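Local atomic coordinates of sesquisabinene B synthase 2 (Santalum album, PDB entry 6A2A), a protein that probably cyclises farnesyl diphosphate to the sesquiterpene sesquisabinene B, with magnesium or manganese as cofactor. Residues 264-269 against 309-314; 299-304 against 427-432; 476-481 against 487-492. All coordinates share one frame; numbering follows the deposited sequence.

Contact 1: residues 264-269 against 309-314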
loop_
_atom_site.group_PDB
_atom_site.type_symbol
_atom_site.label_atom_id
_atom_site.label_comp_id
_atom_site.label_asym_id
_atom_site.label_seq_id
_atom_site.Cartn_x
_atom_site.Cartn_y
_atom_site.Cartn_z
ATOM N N SER A 264 -4.417 -7.688 -2.110
ATOM C CA SER A 264 -4.909 -7.716 -3.497
ATOM C C SER A 264 -4.578 -6.396 -4.163
ATOM O O SER A 264 -4.070 -6.344 -5.310
ATOM C CB SER A 264 -6.396 -7.957 -3.547
ATOM O OG SER A 264 -6.669 -9.292 -3.208
ATOM N N ARG A 265 -4.862 -5.296 -3.445
ATOM C CA ARG A 265 -4.523 -3.976 -4.012
ATOM C C ARG A 265 -3.011 -3.855 -4.243
ATOM O O ARG A 265 -2.586 -3.358 -5.294
ATOM C CB ARG A 265 -5.085 -2.857 -3.129
ATOM C CG ARG A 265 -6.599 -2.743 -3.220
ATOM C CD ARG A 265 -7.195 -1.547 -2.498
ATOM N NE ARG A 265 -7.122 -1.695 -1.052
ATOM C CZ ARG A 265 -8.055 -2.284 -0.314
ATOM N NH1 ARG A 265 -9.177 -2.704 -0.871
ATOM N NH2 ARG A 265 -7.853 -2.474 0.975
ATOM N N TRP A 266 -2.180 -4.299 -3.305
ATOM C CA TRP A 266 -0.743 -4.306 -3.457
ATOM C C TRP A 266 -0.354 -5.120 -4.712
ATOM O O TRP A 266 0.503 -4.689 -5.485
ATOM C CB TRP A 266 -0.063 -4.889 -2.207
ATOM C CG TRP A 266 1.375 -5.249 -2.406
ATOM C CD1 TRP A 266 2.444 -4.399 -2.448
ATOM C CD2 TRP A 266 1.909 -6.583 -2.583
ATOM N NE1 TRP A 266 3.600 -5.094 -2.677
ATOM C CE2 TRP A 266 3.304 -6.446 -2.746
ATOM C CE3 TRP A 266 1.338 -7.860 -2.624
ATOM C CZ2 TRP A 266 4.149 -7.536 -2.957
ATOM C CZ3 TRP A 266 2.188 -8.939 -2.819
ATOM C CH2 TRP A 266 3.567 -8.779 -2.947
ATOM N N TRP A 267 -0.882 -6.332 -4.767
ATOM C CA TRP A 267 -0.539 -7.285 -5.872
ATOM C C TRP A 267 -0.910 -6.691 -7.226
ATOM O O TRP A 267 -0.087 -6.679 -8.117
ATOM C CB TRP A 267 -1.219 -8.611 -5.603
ATOM C CG TRP A 267 -0.875 -9.725 -6.545
ATOM C CD1 TRP A 267 -1.728 -10.374 -7.374
ATOM C CD2 TRP A 267 0.405 -10.363 -6.694
ATOM N NE1 TRP A 267 -1.071 -11.383 -8.021
ATOM C CE2 TRP A 267 0.238 -11.389 -7.650
ATOM C CE3 TRP A 267 1.652 -10.158 -6.116
ATOM C CZ2 TRP A 267 1.268 -12.254 -7.999
ATOM C CZ3 TRP A 267 2.685 -11.019 -6.458
ATOM C CH2 TRP A 267 2.493 -12.057 -7.396
ATOM N N VAL A 268 -2.120 -6.161 -7.365
ATOM C CA VAL A 268 -2.490 -5.546 -8.627
ATOM C C VAL A 268 -1.553 -4.345 -8.900
ATOM O O VAL A 268 -1.165 -4.089 -10.072
ATOM C CB VAL A 268 -3.996 -5.185 -8.601
ATOM C CG1 VAL A 268 -4.370 -4.291 -9.776
ATOM C CG2 VAL A 268 -4.852 -6.451 -8.595
ATOM N N GLY A 269 -1.159 -3.597 -7.870
ATOM C CA GLY A 269 -0.208 -2.507 -8.006
ATOM C C GLY A 269 1.163 -2.935 -8.497
ATOM O O GLY A 269 1.860 -2.185 -9.193
ATOM N N GLY A 309 5.633 -14.880 0.330
ATOM C CA GLY A 309 5.192 -16.143 -0.274
ATOM C C GLY A 309 4.691 -15.992 -1.701
ATOM O O GLY A 309 4.997 -16.831 -2.558
ATOM N N ALA A 310 3.959 -14.902 -2.007
ATOM C CA ALA A 310 3.541 -14.635 -3.372
ATOM C C ALA A 310 4.765 -14.397 -4.278
ATOM O O ALA A 310 4.775 -14.915 -5.425
ATOM C CB ALA A 310 2.622 -13.465 -3.400
ATOM N N LEU A 311 5.799 -13.761 -3.788
ATOM C CA LEU A 311 7.015 -13.539 -4.573
ATOM C C LEU A 311 7.816 -14.833 -4.744
ATOM O O LEU A 311 8.387 -15.029 -5.840
ATOM C CB LEU A 311 7.865 -12.425 -3.942
ATOM C CG LEU A 311 7.183 -11.056 -4.082
ATOM C CD1 LEU A 311 7.830 -10.012 -3.222
ATOM C CD2 LEU A 311 7.154 -10.626 -5.528
ATOM N N ILE A 312 7.874 -15.678 -3.731
ATOM C CA ILE A 312 8.535 -17.004 -3.850
ATOM C C ILE A 312 7.856 -17.800 -4.964
ATOM O O ILE A 312 8.551 -18.275 -5.860
ATOM C CB ILE A 312 8.554 -17.751 -2.504
ATOM C CG1 ILE A 312 9.512 -17.072 -1.538
ATOM C CG2 ILE A 312 8.895 -19.215 -2.675
ATOM C CD1 ILE A 312 9.387 -17.552 -0.128
ATOM N N THR A 313 6.507 -17.845 -4.976
ATOM C CA THR A 313 5.728 -18.558 -5.982
ATOM C C THR A 313 6.035 -18.005 -7.381
ATOM O O THR A 313 6.330 -18.786 -8.340
ATOM C CB THR A 313 4.224 -18.515 -5.661
ATOM O OG1 THR A 313 4.091 -19.177 -4.398
ATOM C CG2 THR A 313 3.380 -19.183 -6.731
ATOM N N THR A 314 6.069 -16.675 -7.502
ATOM C CA THR A 314 6.290 -16.037 -8.749
ATOM C C THR A 314 7.701 -16.268 -9.290
ATOM O O THR A 314 7.858 -16.613 -10.508
ATOM C CB THR A 314 6.075 -14.535 -8.615
ATOM O OG1 THR A 314 4.714 -14.374 -8.216
ATOM C CG2 THR A 314 6.313 -13.809 -9.910
#
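Trp267 and Ala310 have the nearest CA atoms across the pair, 8.8 Å apart, where the axes of segments 264-269 and 309-314 pass 12.7 Å from each other at a signed crossing angle of -37°. Both segments belong to long helices of the all-helical terpene synthase fold, 239-270 and 299-321; the second carries Asp316 and Asp320, known magnesium ligands, though no metal is bound to this chain. At such a separation the backbones do not touch, and the gap is bridged by two consecutive indoles reaching from the first helix. Trp267 does most of the work. With CG anti to the backbone N (chi1 -174°), its ring is sent across to the second helix, where the six-membered end meets two residues one turn apart. CZ3 of Trp267 lies 3.9 Å from CB of Ala310 in an oblique approach, whereas the hydroxyl of Thr314 arrives at the ring edge, in plane, beside CH2. Trp266 reaches less closely: its CH2 is 4.4 Å from CG of Leu311, which sits at the ring edge as well. No hydrogen bond crosses, so the contact is van der Waals packing, burying 184 Å² over both sides. Outside the pair, Trp266 forms a cation-pi interaction with Lys307, and Leu311 also packs on Thr356 and Thr360 of helix 348-372. The polar end of Thr314 is satisfied within its own helix, since OG1 donates to the carbonyl O of Ala310 at 2.8 Å. That oxygen also accepts from the backbone N of Thr314, the two donors coming from opposite faces of the carbonyl plane. The hydroxyl bond is consistent with holding Thr314 OG1 where it lies, 3.3 Å from CH2 of Trp267.

Contact 2: residues 299-304 against 427-432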
loop_
_atom_site.group_PDB
_atom_site.type_symbol
_atom_site.label_atom_id
_atom_site.label_comp_id
_atom_site.label_asym_id
_atom_site.label_seq_id
_atom_site.Cartn_x
_atom_site.Cartn_y
_atom_site.Cartn_z
ATOM N N GLY A 299 -1.594 -9.376 12.293
ATOM C CA GLY A 299 -1.984 -8.970 10.952
ATOM C C GLY A 299 -0.834 -8.430 10.105
ATOM O O GLY A 299 -0.656 -8.817 8.956
ATOM N N GLU A 300 -0.099 -7.454 10.615
ATOM C CA GLU A 300 0.959 -6.860 9.799
ATOM C C GLU A 300 2.025 -7.892 9.394
ATOM O O GLU A 300 2.536 -7.813 8.243
ATOM C CB GLU A 300 1.665 -5.710 10.527
ATOM C CG GLU A 300 0.864 -4.429 10.418
ATOM C CD GLU A 300 1.658 -3.229 10.887
ATOM O OE1 GLU A 300 1.841 -3.099 12.113
ATOM O OE2 GLU A 300 2.175 -2.516 10.017
ATOM N N VAL A 301 2.426 -8.722 10.332
ATOM C CA VAL A 301 3.423 -9.750 10.072
ATOM C C VAL A 301 2.854 -10.713 9.031
ATOM O O VAL A 301 3.554 -11.098 8.069
ATOM C CB VAL A 301 3.820 -10.472 11.358
ATOM C CG1 VAL A 301 4.670 -11.705 11.093
ATOM C CG2 VAL A 301 4.541 -9.515 12.292
ATOM N N ARG A 302 1.634 -11.141 9.243
ATOM C CA ARG A 302 1.000 -12.058 8.295
ATOM C C ARG A 302 0.934 -11.460 6.888
ATOM O O ARG A 302 1.202 -12.180 5.896
ATOM C CB ARG A 302 -0.410 -12.406 8.800
ATOM C CG ARG A 302 -1.237 -13.153 7.793
ATOM C CD ARG A 302 -2.466 -13.838 8.391
ATOM N NE ARG A 302 -3.353 -12.896 9.121
ATOM C CZ ARG A 302 -3.331 -12.717 10.468
ATOM N NH1 ARG A 302 -2.610 -13.495 11.281
ATOM N NH2 ARG A 302 -4.064 -11.747 10.980
ATOM N N GLU A 303 0.601 -10.170 6.758
ATOM C CA GLU A 303 0.596 -9.541 5.416
ATOM C C GLU A 303 2.008 -9.638 4.785
ATOM O O GLU A 303 2.148 -9.895 3.590
ATOM C CB GLU A 303 0.080 -8.111 5.494
ATOM C CG GLU A 303 -1.434 -8.038 5.648
ATOM C CD GLU A 303 -2.003 -6.614 5.798
ATOM O OE1 GLU A 303 -1.623 -5.742 5.008
ATOM O OE2 GLU A 303 -2.862 -6.392 6.692
ATOM N N MET A 304 3.061 -9.357 5.565
ATOM C CA MET A 304 4.366 -9.312 5.015
ATOM C C MET A 304 4.760 -10.745 4.627
ATOM O O MET A 304 5.406 -10.958 3.554
ATOM C CB MET A 304 5.369 -8.647 5.956
ATOM C CG MET A 304 5.245 -7.114 5.965
ATOM S SD MET A 304 6.442 -6.348 7.048
ATOM C CE MET A 304 5.567 -6.428 8.617
ATOM N N TYR A 427 11.009 -14.197 12.043
ATOM C CA TYR A 427 11.795 -13.978 13.258
ATOM C C TYR A 427 12.245 -12.504 13.339
ATOM O O TYR A 427 12.088 -11.831 14.394
ATOM C CB TYR A 427 12.982 -14.929 13.285
ATOM C CG TYR A 427 13.883 -14.747 14.481
ATOM C CD1 TYR A 427 13.675 -15.480 15.637
ATOM C CD2 TYR A 427 15.018 -13.957 14.414
ATOM C CE1 TYR A 427 14.535 -15.383 16.724
ATOM C CE2 TYR A 427 15.899 -13.853 15.494
ATOM C CZ TYR A 427 15.646 -14.551 16.656
ATOM O OH TYR A 427 16.541 -14.438 17.692
ATOM N N LEU A 428 12.809 -11.996 12.229
ATOM C CA LEU A 428 13.158 -10.579 12.118
ATOM C C LEU A 428 12.024 -9.652 12.582
ATOM O O LEU A 428 12.259 -8.631 13.305
ATOM C CB LEU A 428 13.492 -10.264 10.658
ATOM C CG LEU A 428 13.541 -8.783 10.295
ATOM C CD1 LEU A 428 14.725 -8.091 10.919
ATOM C CD2 LEU A 428 13.573 -8.589 8.782
ATOM N N LEU A 429 10.813 -9.966 12.182
ATOM C CA LEU A 429 9.664 -9.075 12.381
ATOM C C LEU A 429 9.037 -9.223 13.770
ATOM O O LEU A 429 8.170 -8.384 14.092
ATOM C CB LEU A 429 8.599 -9.392 11.323
ATOM C CG LEU A 429 9.033 -9.096 9.884
ATOM C CD1 LEU A 429 7.960 -9.546 8.916
ATOM C CD2 LEU A 429 9.306 -7.616 9.679
ATOM N N THR A 430 9.387 -10.265 14.516
ATOM C CA THR A 430 8.714 -10.508 15.824
ATOM C C THR A 430 9.669 -10.620 17.006
ATOM O O THR A 430 9.179 -10.366 18.145
ATOM C CB THR A 430 7.868 -11.780 15.780
ATOM O OG1 THR A 430 8.711 -12.908 15.482
ATOM C CG2 THR A 430 6.746 -11.621 14.789
ATOM N N VAL A 431 10.910 -11.060 16.842
ATOM C CA VAL A 431 11.849 -11.228 17.986
ATOM C C VAL A 431 12.009 -9.893 18.749
ATOM O O VAL A 431 12.027 -8.816 18.169
ATOM C CB VAL A 431 13.227 -11.754 17.538
ATOM C CG1 VAL A 431 14.062 -10.666 16.859
ATOM C CG2 VAL A 431 13.983 -12.380 18.708
ATOM N N GLU A 432 12.065 -9.964 20.077
ATOM C CA GLU A 432 12.386 -8.735 20.851
ATOM C C GLU A 432 13.865 -8.394 20.640
ATOM O O GLU A 432 14.707 -9.265 20.697
ATOM C CB GLU A 432 12.100 -8.933 22.348
ATOM C CG GLU A 432 10.615 -8.962 22.694
ATOM C CD GLU A 432 9.725 -7.873 22.089
ATOM O OE1 GLU A 432 8.767 -8.224 21.358
ATOM O OE2 GLU A 432 9.972 -6.673 22.355
#
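Within the helical metal-binding domain of this terpene synthase, the start of helix 299-321 packs against segment 427-432, in the C-terminal part of helix 419-430, through Val301, Met304, Leu429 and Thr430. The CA atoms of Val301 and Leu429 are 6.7 Å apart, close enough for short side chains to meet directly. Leu429 supplies the larger share of the second surface, and both its methyls face the thioether of Met304: CD1 of Leu429 is 3.9 Å from CE of Met304, and CD2 of Leu429 is 4.1 Å from the sulfur SD. The Met304 chain is extended at chi2 but bends at chi3 (-86°), which brings SD and CE against the two Leu429 methyls, the side chains crossing at a slant. With an alanine in place of Met304 the thioether is gone, and both Leu429 methyls are likely to lose the surface they pack on, opening a gap between the helices. Val301 reaches past Leu429 with CG2, 4.2 Å from its CB, and the same Val301 methyl lies 3.9 Å from CG2 of Thr430, the two side chains crossing at about a right angle. Thr430 thus presents its methyl to the contact while OG1 is hydrogen-bonded to the carbonyl O of Ser426. Helix 348-372 borders the same packing, with Trp367 touching both Met304 and Leu429; Arg302, directed away from segment 427-432, forms a salt bridge with Glu259 of helix 239-270.

Contact 3: residues 476-481 against 487-492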
loop_
_atom_site.group_PDB
_atom_site.type_symbol
_atom_site.label_atom_id
_atom_site.label_comp_id
_atom_site.label_asym_id
_atom_site.label_seq_id
_atom_site.Cartn_x
_atom_site.Cartn_y
_atom_site.Cartn_z
ATOM N N LYS A 476 13.359 -34.751 -6.931
ATOM C CA LYS A 476 12.406 -34.760 -5.876
ATOM C C LYS A 476 12.767 -35.898 -4.908
ATOM O O LYS A 476 13.430 -36.827 -5.302
ATOM C CB LYS A 476 11.004 -34.958 -6.473
ATOM C CG LYS A 476 10.483 -33.827 -7.346
ATOM C CD LYS A 476 9.973 -32.652 -6.555
ATOM C CE LYS A 476 9.594 -31.455 -7.409
ATOM N NZ LYS A 476 10.569 -30.346 -7.260
ATOM N N SER A 477 12.364 -35.769 -3.656
ATOM C CA SER A 477 12.708 -36.705 -2.605
ATOM C C SER A 477 12.600 -38.203 -2.912
ATOM O O SER A 477 13.528 -38.918 -2.771
ATOM C CB SER A 477 11.925 -36.391 -1.322
ATOM O OG SER A 477 12.139 -35.107 -0.857
ATOM N N ILE A 478 11.427 -38.641 -3.296
ATOM C CA ILE A 478 11.219 -40.046 -3.567
ATOM C C ILE A 478 12.168 -40.561 -4.644
ATOM O O ILE A 478 12.848 -41.485 -4.420
ATOM C CB ILE A 478 9.768 -40.355 -3.932
ATOM C CG1 ILE A 478 8.838 -39.989 -2.796
ATOM C CG2 ILE A 478 9.594 -41.821 -4.227
ATOM C CD1 ILE A 478 7.396 -39.911 -3.182
ATOM N N GLN A 479 12.223 -39.890 -5.779
ATOM C CA GLN A 479 13.069 -40.296 -6.875
ATOM C C GLN A 479 14.522 -40.313 -6.494
ATOM O O GLN A 479 15.222 -41.213 -6.845
ATOM C CB GLN A 479 12.837 -39.472 -8.137
ATOM C CG GLN A 479 13.504 -40.026 -9.382
ATOM C CD GLN A 479 13.008 -41.394 -9.796
ATOM O OE1 GLN A 479 11.836 -41.615 -9.935
ATOM N NE2 GLN A 479 13.915 -42.306 -9.971
ATOM N N CYS A 480 14.960 -39.324 -5.743
ATOM C CA CYS A 480 16.329 -39.294 -5.293
ATOM C C CYS A 480 16.672 -40.527 -4.474
ATOM O O CYS A 480 17.710 -41.072 -4.621
ATOM C CB CYS A 480 16.608 -38.069 -4.432
ATOM S SG CYS A 480 16.810 -36.581 -5.335
ATOM N N TYR A 481 15.800 -40.901 -3.569
ATOM C CA TYR A 481 16.012 -42.062 -2.748
ATOM C C TYR A 481 15.929 -43.326 -3.592
ATOM O O TYR A 481 16.693 -44.212 -3.409
ATOM C CB TYR A 481 15.051 -42.131 -1.593
ATOM C CG TYR A 481 15.351 -43.267 -0.671
ATOM C CD1 TYR A 481 16.365 -43.192 0.227
ATOM C CD2 TYR A 481 14.624 -44.421 -0.726
ATOM C CE1 TYR A 481 16.647 -44.232 1.062
ATOM C CE2 TYR A 481 14.896 -45.473 0.100
ATOM C CZ TYR A 481 15.903 -45.371 0.991
ATOM O OH TYR A 481 16.159 -46.403 1.804
ATOM N N ALA A 487 15.685 -48.500 -4.786
ATOM C CA ALA A 487 14.446 -48.903 -4.204
ATOM C C ALA A 487 13.289 -48.643 -5.103
ATOM O O ALA A 487 13.387 -47.902 -6.012
ATOM C CB ALA A 487 14.264 -48.179 -2.902
ATOM N N SER A 488 12.167 -49.265 -4.830
ATOM C CA SER A 488 10.984 -49.050 -5.620
ATOM C C SER A 488 10.272 -47.796 -5.200
ATOM O O SER A 488 10.544 -47.263 -4.177
ATOM C CB SER A 488 10.025 -50.177 -5.422
ATOM O OG SER A 488 9.612 -50.244 -4.101
ATOM N N GLN A 489 9.290 -47.385 -5.976
ATOM C CA GLN A 489 8.549 -46.204 -5.635
ATOM C C GLN A 489 7.853 -46.387 -4.323
ATOM O O GLN A 489 7.895 -45.513 -3.516
ATOM C CB GLN A 489 7.548 -45.841 -6.699
ATOM C CG GLN A 489 7.077 -44.411 -6.655
ATOM C CD GLN A 489 5.871 -44.211 -5.770
ATOM O OE1 GLN A 489 5.747 -43.223 -5.101
ATOM N NE2 GLN A 489 4.976 -45.162 -5.780
ATOM N N GLU A 490 7.248 -47.534 -4.077
ATOM C CA GLU A 490 6.564 -47.758 -2.815
ATOM C C GLU A 490 7.489 -47.784 -1.604
ATOM O O GLU A 490 7.185 -47.242 -0.582
ATOM C CB GLU A 490 5.753 -49.044 -2.875
ATOM C CG GLU A 490 4.805 -49.077 -4.048
ATOM C CD GLU A 490 5.490 -49.223 -5.402
ATOM O OE1 GLU A 490 6.404 -50.031 -5.549
ATOM O OE2 GLU A 490 5.099 -48.526 -6.334
ATOM N N VAL A 491 8.626 -48.431 -1.748
ATOM C CA VAL A 491 9.572 -48.538 -0.671
ATOM C C VAL A 491 10.148 -47.171 -0.391
ATOM O O VAL A 491 10.337 -46.808 0.739
ATOM C CB VAL A 491 10.698 -49.497 -1.020
ATOM C CG1 VAL A 491 11.879 -49.311 -0.118
ATOM C CG2 VAL A 491 10.210 -50.922 -0.923
ATOM N N ALA A 492 10.433 -46.429 -1.443
ATOM C CA ALA A 492 10.986 -45.110 -1.296
ATOM C C ALA A 492 9.996 -44.128 -0.661
ATOM O O ALA A 492 10.371 -43.335 0.136
ATOM C CB ALA A 492 11.478 -44.613 -2.615
#
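Tyr481 turns the edge of its ring to Ala492, whose CB lies in the ring plane 3.7 Å from CD2 of Tyr481. The same methyl is touched by Ile478, one turn before Tyr481 in the same helix, through CG2 at 3.7 Å from Ala492 CB, so a single small side chain is held between a branched aliphatic group and an aromatic edge. Tyr481 is placed for this by its first torsion: CG anti to the backbone N (chi1 -175°) carries the ring over to segment 487-492, where CE2 also comes within 4.1 Å of Ala487 CB, obliquely. The segments lie on two consecutive helices of the alpha-helical metal-binding domain, the short 477-485 followed after a brief turn by 489-510, and the CA atoms of Ile478 and Ala492 are 5.6 Å apart where the two meet. Ser488 caps the second helix, its OG accepting from the backbone N of Val491 at 3.1 Å with an N-H...O angle of 161°. Gln489 crosses Ile478 obliquely: bent at chi2 (-89°), it brings OE1 to 4.2 Å from CD1 of Ile478, a distance of packing alone. OE1 of Gln489 is hydrogen-bonded to NE of Arg493, while its NE2 makes a weak bond to Glu490. The Tyr481 ring also stacks with His495, further along helix 489-510, and Ile478 packs on Leu462 of helix 447-462.

Overall arrangement
Contacts 1 and 2 share helix 299-321, contact 2 using its beginning and contact 1 its middle; their centres are about 17 Å apart and their nearest atoms about 5 Å, without touching. In sequence their segments alternate. Contact 3 comes later in the chain, its centre about 34 Å from that of contact 1 and 37 Å from that of contact 2, and it lies across the chain's centre from contact 2. Contact 1 is close to the magnesium site: the side chain of Thr314 is about 7 Å from that of Asp316, two residues on. In contact 3 the Ile478 side chain is about 10 Å from that of Asn460. No metal is bound to this chain. Contact 2 is remote from these sites.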